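Local coordinates for phage-like element PBSX protein XepA (Bacillus subtilis, PDB 6IA5), which is of unknown function and does not seem to take part in host cell lysis, although it belongs to a prophage lytic cassette and assembles as a pentamer, at residues R229-T233 with D234-T238. Residues are numbered along the deposited sequence; the frame is centred on the assembly and turned at random. Where two conformers were deposited one is given.
Sequences RGVKT and DDATT
K232 and T237 close a beta hairpin whose four-residue loop, T233 to A236, ends with A236 in the left-handed helical region: K232 N donates to T237 O (2.8 Å, nearly straight at 166°), and K232 O receives A236 N at 2.9 Å in a more bent bond. One step back, V231 and T238 form an antiparallel non-hydrogen-bonded pair, in which V231 CA brings its hydrogen to T237 O and T238 CA does the same for G230 O. Their side chains share a face, V231 CG2 against T238 OG1, while CG1 lies over A236 CA at 3.7 Å. Farther along, in the conformer modelled here, the extended R229 chain runs beside T238, its CD near the methyl CG2.

On the side of the hairpin where K232 lies, charge takes over. The lysine starts with CG anti to its backbone N (chi1 -174°), then bends at each later torsion, folding NZ back over the loop between two carboxylates. D234 OD1 takes NZ at 2.6 Å through its syn lone pair; D235 OD2 is met at 3.0 Å from above the carboxylate plane. The other oxygen of D235 builds an Asx turn: OD1 accepts T237 N at 2.9 Å and T237 OG1 at 2.6 Å, both from the same face of the carboxylate. The K232 side chain also touches E247 and W249 of the adjoining strand 247-252. At the loop's start, T233 OG1 is hydrogen-bonded to P227 O of a second subunit, placing this turn at a pentamer interface.

D235 is thus the hub, one oxygen fixing the returning chain and the other sharing the lysine with D234. With two acids flanking it, K232 probably stays protonated and would ease the repulsion between them, so the salt-bridge network should stiffen the turn.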
loop_
_atom_site.group_PDB
_atom_site.type_symbol
_atom_site.label_atom_id
_atom_site.label_comp_id
_atom_site.label_asym_id
_atom_site.label_seq_id
_atom_site.Cartn_x
_atom_site.Cartn_y
_atom_site.Cartn_z
ATOM N N ARG E 229 -26.557 -7.167 -34.972
ATOM C CA ARG E 229 -27.468 -8.282 -34.775
ATOM C C ARG E 229 -27.562 -8.572 -33.281
ATOM O O ARG E 229 -26.554 -8.537 -32.569
ATOM C CB ARG E 229 -26.995 -9.512 -35.562
ATOM C CG ARG E 229 -25.644 -10.060 -35.115
ATOM C CD ARG E 229 -25.115 -11.187 -35.973
ATOM N NE ARG E 229 -24.061 -11.863 -35.251
ATOM C CZ ARG E 229 -22.801 -11.469 -35.264
ATOM N NH1 ARG E 229 -22.492 -10.296 -35.788
ATOM N NH2 ARG E 229 -21.861 -12.244 -34.761
ATOM N N GLY E 230 -28.782 -8.845 -32.815
ATOM C CA GLY E 230 -28.999 -9.251 -31.439
ATOM C C GLY E 230 -29.593 -10.661 -31.407
ATOM O O GLY E 230 -30.048 -11.162 -32.441
ATOM N N VAL E 231 -29.586 -11.272 -30.218
ATOM C CA VAL E 231 -30.149 -12.595 -30.028
ATOM C C VAL E 231 -31.292 -12.495 -29.019
ATOM O O VAL E 231 -31.076 -12.088 -27.874
ATOM C CB VAL E 231 -29.057 -13.583 -29.560
ATOM C CG1 VAL E 231 -29.642 -14.975 -29.313
ATOM C CG2 VAL E 231 -27.945 -13.703 -30.601
ATOM N N LYS E 232 -32.503 -12.873 -29.444
ATOM C CA LYS E 232 -33.689 -12.773 -28.601
ATOM C C LYS E 232 -33.646 -13.849 -27.514
ATOM O O LYS E 232 -33.292 -14.989 -27.796
ATOM C CB LYS E 232 -34.949 -12.893 -29.471
ATOM C CG LYS E 232 -36.256 -12.656 -28.736
ATOM C CD LYS E 232 -37.310 -12.029 -29.581
ATOM C CE LYS E 232 -37.946 -12.932 -30.598
ATOM N NZ LYS E 232 -38.778 -13.941 -29.914
ATOM N N THR E 233 -34.017 -13.489 -26.264
ATOM C CA THR E 233 -33.793 -14.410 -25.154
ATOM C C THR E 233 -34.709 -15.641 -25.240
ATOM O O THR E 233 -34.312 -16.724 -24.842
ATOM C CB THR E 233 -33.886 -13.732 -23.778
ATOM O OG1 THR E 233 -35.256 -13.401 -23.544
ATOM C CG2 THR E 233 -32.993 -12.514 -23.621
ATOM N N ASP E 234 -35.948 -15.479 -25.725
ATOM C CA ASP E 234 -36.920 -16.565 -25.595
ATOM C C ASP E 234 -36.661 -17.699 -26.584
ATOM O O ASP E 234 -36.913 -18.844 -26.235
ATOM C CB ASP E 234 -38.383 -16.118 -25.633
ATOM C CG ASP E 234 -38.761 -15.296 -26.847
ATOM O OD1 ASP E 234 -37.954 -15.243 -27.796
ATOM O OD2 ASP E 234 -39.818 -14.607 -26.797
ATOM N N ASP E 235 -36.135 -17.394 -27.788
ATOM C CA ASP E 235 -36.045 -18.402 -28.829
ATOM C C ASP E 235 -34.723 -18.342 -29.585
ATOM O O ASP E 235 -34.578 -19.058 -30.573
ATOM C CB ASP E 235 -37.230 -18.286 -29.799
ATOM C CG ASP E 235 -37.285 -16.963 -30.539
ATOM O OD1 ASP E 235 -36.288 -16.210 -30.482
ATOM O OD2 ASP E 235 -38.330 -16.676 -31.159
ATOM N N ALA E 236 -33.785 -17.476 -29.165
ATOM C CA ALA E 236 -32.473 -17.378 -29.801
ATOM C C ALA E 236 -32.557 -16.935 -31.272
ATOM O O ALA E 236 -31.654 -17.192 -32.049
ATOM C CB ALA E 236 -31.694 -18.683 -29.673
ATOM N N THR E 237 -33.631 -16.255 -31.678
ATOM C CA THR E 237 -33.668 -15.593 -32.974
ATOM C C THR E 237 -32.522 -14.584 -33.027
ATOM O O THR E 237 -32.336 -13.830 -32.072
ATOM C CB THR E 237 -34.959 -14.764 -33.135
ATOM O OG1 THR E 237 -36.047 -15.667 -32.996
ATOM C CG2 THR E 237 -35.082 -14.030 -34.453
ATOM N N THR E 238 -31.804 -14.548 -34.159
ATOM C CA THR E 238 -30.790 -13.541 -34.416
ATOM C C THR E 238 -31.325 -12.601 -35.493
ATOM O O THR E 238 -31.750 -13.059 -36.549
ATOM C CB THR E 238 -29.485 -14.192 -34.892
ATOM O OG1 THR E 238 -29.148 -15.115 -33.866
ATOM C CG2 THR E 238 -28.343 -13.215 -35.058
#